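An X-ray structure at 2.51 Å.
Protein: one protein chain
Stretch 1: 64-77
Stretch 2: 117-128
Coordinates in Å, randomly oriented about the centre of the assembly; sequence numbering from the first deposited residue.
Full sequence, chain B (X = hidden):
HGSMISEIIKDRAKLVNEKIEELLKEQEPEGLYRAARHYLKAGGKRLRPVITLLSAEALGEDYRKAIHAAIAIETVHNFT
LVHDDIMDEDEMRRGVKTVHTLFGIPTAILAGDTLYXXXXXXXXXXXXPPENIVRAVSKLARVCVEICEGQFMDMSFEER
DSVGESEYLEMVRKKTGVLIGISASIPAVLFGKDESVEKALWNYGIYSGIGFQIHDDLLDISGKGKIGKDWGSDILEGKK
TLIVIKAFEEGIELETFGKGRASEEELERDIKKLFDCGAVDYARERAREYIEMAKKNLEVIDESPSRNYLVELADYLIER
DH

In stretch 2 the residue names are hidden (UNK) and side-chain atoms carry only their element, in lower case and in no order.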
# COMPACT_ATOMS: atom_id res chain seq x y z
N ARG B 64 -10.12 16.31 18.73
CA ARG B 64 -8.67 16.30 18.58
C ARG B 64 -8.10 14.90 18.74
O ARG B 64 -7.07 14.58 18.14
CB ARG B 64 -8.02 17.24 19.59
CG ARG B 64 -8.14 18.70 19.25
CD ARG B 64 -7.70 19.51 20.43
NE ARG B 64 -8.62 19.30 21.54
CZ ARG B 64 -8.41 19.75 22.77
NH1 ARG B 64 -7.30 20.43 23.03
NH2 ARG B 64 -9.30 19.52 23.72
N LYS B 65 -8.73 14.06 19.55
CA LYS B 65 -8.27 12.69 19.67
C LYS B 65 -8.48 11.91 18.38
O LYS B 65 -7.78 10.93 18.14
CB LYS B 65 -8.95 11.99 20.86
CG LYS B 65 -8.49 12.50 22.23
CD LYS B 65 -9.02 11.64 23.39
CE LYS B 65 -8.72 12.29 24.78
NZ LYS B 65 -8.88 11.33 25.93
N ALA B 66 -9.42 12.35 17.53
CA ALA B 66 -9.69 11.69 16.26
C ALA B 66 -8.80 12.20 15.13
O ALA B 66 -8.98 11.78 13.98
CB ALA B 66 -11.16 11.86 15.88
N ILE B 67 -7.84 13.08 15.43
CA ILE B 67 -7.12 13.76 14.37
C ILE B 67 -6.23 12.79 13.60
O ILE B 67 -6.09 12.90 12.37
CB ILE B 67 -6.32 14.95 14.94
CG1 ILE B 67 -5.75 15.78 13.80
CG2 ILE B 67 -5.19 14.47 15.83
CD1 ILE B 67 -6.77 16.66 13.12
N HIS B 68 -5.64 11.80 14.29
CA HIS B 68 -4.74 10.87 13.61
C HIS B 68 -5.51 10.02 12.59
O HIS B 68 -5.07 9.86 11.44
CB HIS B 68 -4.01 10.00 14.63
CG HIS B 68 -3.05 10.76 15.51
ND1 HIS B 68 -1.73 10.96 15.18
CD2 HIS B 68 -3.23 11.37 16.71
CE1 HIS B 68 -1.13 11.66 16.13
NE2 HIS B 68 -2.02 11.93 17.06
N ALA B 69 -6.69 9.52 12.98
CA ALA B 69 -7.57 8.87 12.02
C ALA B 69 -8.03 9.82 10.92
O ALA B 69 -8.25 9.39 9.78
CB ALA B 69 -8.78 8.29 12.74
N ALA B 70 -8.19 11.10 11.22
CA ALA B 70 -8.53 12.03 10.15
C ALA B 70 -7.36 12.17 9.18
O ALA B 70 -7.53 12.07 7.97
CB ALA B 70 -8.93 13.39 10.72
N ILE B 71 -6.15 12.37 9.71
CA ILE B 71 -5.00 12.46 8.83
C ILE B 71 -4.78 11.13 8.11
O ILE B 71 -4.40 11.11 6.93
CB ILE B 71 -3.76 12.90 9.63
CG1 ILE B 71 -4.03 14.28 10.24
CG2 ILE B 71 -2.50 12.93 8.77
CD1 ILE B 71 -4.60 15.28 9.24
N ALA B 72 -5.06 10.00 8.77
CA ALA B 72 -4.77 8.72 8.14
C ALA B 72 -5.67 8.48 6.94
O ALA B 72 -5.21 8.03 5.89
CB ALA B 72 -4.92 7.57 9.14
N ILE B 73 -6.96 8.79 7.08
CA ILE B 73 -7.88 8.59 5.98
C ILE B 73 -7.57 9.54 4.83
O ILE B 73 -7.61 9.15 3.66
CB ILE B 73 -9.32 8.74 6.49
CG1 ILE B 73 -9.61 7.55 7.40
CG2 ILE B 73 -10.29 8.86 5.33
CD1 ILE B 73 -11.06 7.37 7.70
N GLU B 74 -7.21 10.80 5.13
CA GLU B 74 -6.81 11.71 4.06
C GLU B 74 -5.58 11.19 3.34
O GLU B 74 -5.45 11.33 2.12
CB GLU B 74 -6.54 13.11 4.59
CG GLU B 74 -6.11 14.11 3.52
CD GLU B 74 -7.23 14.52 2.57
OE1 GLU B 74 -8.38 14.11 2.79
OE2 GLU B 74 -6.97 15.26 1.60
N THR B 75 -4.67 10.57 4.10
CA THR B 75 -3.48 9.98 3.51
C THR B 75 -3.85 8.85 2.56
O THR B 75 -3.32 8.76 1.44
CB THR B 75 -2.55 9.51 4.63
OG1 THR B 75 -2.44 10.56 5.60
CG2 THR B 75 -1.17 9.16 4.10
N VAL B 76 -4.77 7.97 2.98
CA VAL B 76 -5.30 6.96 2.07
C VAL B 76 -5.87 7.61 0.82
O VAL B 76 -5.58 7.20 -0.31
CB VAL B 76 -6.36 6.08 2.77
CG1 VAL B 76 -7.11 5.25 1.71
CG2 VAL B 76 -5.71 5.19 3.80
N HIS B 77 -6.65 8.65 1.01
CA HIS B 77 -7.24 9.29 -0.11
C HIS B 77 -6.20 9.77 -1.05
O HIS B 77 -6.33 9.60 -2.22
CB HIS B 77 -8.16 10.42 0.32
CG HIS B 77 -8.88 11.08 -0.82
ND1 HIS B 77 -9.69 10.40 -1.68
CD2 HIS B 77 -8.88 12.36 -1.23
CE1 HIS B 77 -10.17 11.23 -2.58
NE2 HIS B 77 -9.69 12.43 -2.33
N UNK B 117 1.63 3.30 3.50
CA UNK B 117 2.17 2.88 4.79
C UNK B 117 2.05 4.01 5.82
O UNK B 117 1.70 3.76 6.98
c UNK B 117 3.63 2.44 4.64
N UNK B 118 2.33 5.25 5.39
CA UNK B 118 2.30 6.35 6.34
C UNK B 118 0.94 6.47 7.00
O UNK B 118 0.86 6.80 8.20
c UNK B 118 4.62 9.10 4.78
o UNK B 118 3.95 9.44 3.76
c UNK B 118 2.70 7.65 5.64
c UNK B 118 4.21 7.86 5.57
o UNK B 118 5.63 9.74 5.17
N UNK B 119 -0.12 6.11 6.28
CA UNK B 119 -1.47 6.22 6.84
C UNK B 119 -1.66 5.25 7.99
O UNK B 119 -2.27 5.60 9.01
c UNK B 119 -2.52 5.98 5.76
N UNK B 120 -1.19 4.02 7.84
CA UNK B 120 -1.32 3.08 8.94
C UNK B 120 -0.40 3.46 10.10
O UNK B 120 -0.73 3.17 11.25
c UNK B 120 -2.21 1.17 6.28
c UNK B 120 -4.39 0.17 6.22
c UNK B 120 -1.06 1.68 8.44
c UNK B 120 -3.29 0.69 5.55
c UNK B 120 -3.32 0.63 8.32
c UNK B 120 -4.40 0.15 7.62
c UNK B 120 -2.21 1.13 7.66
N UNK B 121 0.73 4.11 9.83
CA UNK B 121 1.55 4.54 10.95
C UNK B 121 0.87 5.69 11.68
O UNK B 121 0.95 5.79 12.91
c UNK B 121 2.94 4.95 10.49
c UNK B 121 3.82 5.38 11.64
o UNK B 121 5.92 6.34 12.11
c UNK B 121 5.16 5.92 11.21
o UNK B 121 5.45 5.93 10.00
N UNK B 122 0.19 6.57 10.94
CA UNK B 122 -0.46 7.69 11.60
C UNK B 122 -1.68 7.20 12.38
O UNK B 122 -1.86 7.54 13.56
c UNK B 122 -0.81 8.77 10.58
c UNK B 122 -1.73 9.82 11.22
c UNK B 122 0.33 10.19 8.77
c UNK B 122 0.49 9.40 10.06
N UNK B 123 -2.53 6.38 11.75
CA UNK B 123 -3.67 5.81 12.44
C UNK B 123 -3.26 5.21 13.78
O UNK B 123 -3.92 5.45 14.80
c UNK B 123 -6.08 2.98 11.29
c UNK B 123 -4.34 4.74 11.58
c UNK B 123 -6.57 4.94 12.69
c UNK B 123 -5.50 3.98 12.25
N UNK B 124 -2.15 4.47 13.81
CA UNK B 124 -1.70 3.75 14.99
C UNK B 124 -1.25 4.68 16.10
O UNK B 124 -1.07 4.22 17.23
o UNK B 124 0.69 3.48 14.56
c UNK B 124 -0.56 2.80 14.62
N UNK B 125 -1.03 5.96 15.80
CA UNK B 125 -0.68 6.93 16.83
C UNK B 125 -1.87 7.39 17.64
O UNK B 125 -1.70 8.22 18.54
c UNK B 125 2.81 8.86 13.34
c UNK B 125 1.16 7.90 15.35
s UNK B 125 1.67 9.45 14.57
c UNK B 125 -0.03 8.16 16.20
N UNK B 126 -3.07 6.89 17.35
CA UNK B 126 -4.28 7.47 17.93
C UNK B 126 -4.28 7.35 19.46
O UNK B 126 -3.84 6.35 20.02
c UNK B 126 -5.52 6.81 17.35
o UNK B 126 -5.77 7.29 16.04
N UNK B 127 -4.79 8.40 20.11
CA UNK B 127 -5.05 8.39 21.55
C UNK B 127 -6.42 7.77 21.77
O UNK B 127 -7.43 8.46 21.92
o UNK B 127 -5.90 10.96 23.94
c UNK B 127 -5.45 9.86 23.55
c UNK B 127 -4.97 9.79 22.12
o UNK B 127 -5.39 8.84 24.29
N UNK B 128 -6.45 6.44 21.79
CA UNK B 128 -7.69 5.72 22.00
C UNK B 128 -7.34 4.33 22.52
O UNK B 128 -6.18 3.91 22.42
c UNK B 128 -8.51 5.64 20.70
O HOH W 1 -6.93 9.42 15.76

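Position 117 carries one side-chain carbon, its CA-to-CB bond directed away from stretch 1, with which it makes no contact; a lone CB defines Ala117. Position 118 has three carbons in a row, the third bearing two oxygens. That chain length separates glutamate from aspartate, though glutamine would have the same shape, with nitrogen replacing one oxygen. Its CB lies 4.4 Å from Thr75 CG2, and both oxygens are hydrogen-bonded elsewhere in the structure: Glu118.

Position 119 again has a single carbon, but this one points toward stretch 1, with CB 3.7 Å from Thr75 CB and 3.8 Å from Val76 CG2. It is Ala119. At position 120 one carbon leads to a ring of six carbons with no further atom attached, which excludes tyrosine; this is Phe120, whose CA-to-CB bond points away. Position 121 repeats the pattern of three carbons and two terminal oxygens, extended (chi1 and chi2 both t) and without contact to stretch 1: Glu121.

Position 122 has four carbons, forked at the first, with one arm two carbons long; the carbon of the short arm lies 3.3 Å from His68 O, and the end of the long arm 3.9 Å from Ile71 CG2. The fork at CB identifies Ile122, chi1 m and chi2 t, the two atoms being CG2 and CD1. Its side chain is a knob among His68, Ile71, Ala72 and Thr75. Position 123 also has four carbons, but forked at the second; its CB is 3.8 Å from Ala72 CB, and one terminal carbon is 4.0 Å from Ala69 CB. It is hence Leu123, and that terminal carbon is CD1.

Position 124 has one carbon and one oxygen and points away; it is Ser124, whose OG donates to Glu121 O at 2.9 Å. Position 125 is an unbranched run of two carbons, a sulfur and a carbon, with CB 3.4 Å from His68 ND1: the signature of Met125. Its SD is 4.6 Å from the centroid of the His68 ring, 67° off the ring normal, an oblique sulfur-aromatic approach.

Position 126 has one carbon and one oxygen, the latter 3.5 Å from His68 CB: Ser126. It closes a type I turn begun at Leu123, and its OG lies 2.4 Å from water 1. Position 127 has two carbons, the second carrying two oxygens, one of them 3.2 Å from Lys65 CE. Two terminal oxygens exclude asparagine, and two carbons rather than three exclude glutamate: Asp127. Its OD2 forms a long salt bridge with Lys65 NZ at 3.6 Å. Position 128, one carbon beyond contact range, is Ala128.

The helices run nearly antiparallel (171°), their axes approaching to 8.0 Å. Small residues permit the tight packing: the CA atoms of Ala72 and Ala119 are 4.3 Å apart, and Ala72 CB meets Ala119 O at 3.3 Å. No direct hydrogen bond crosses the interface. Water 1 bridges it instead, donating to Lys65 O (2.9 Å), accepting from Ala69 N (2.8 Å) and bonding to Ser126 OG. Apolar packing, with 632 Å² buried in total, thus gives way at one end to water and charge.

Stretch 2 117-128: AEAFEILSMSDA
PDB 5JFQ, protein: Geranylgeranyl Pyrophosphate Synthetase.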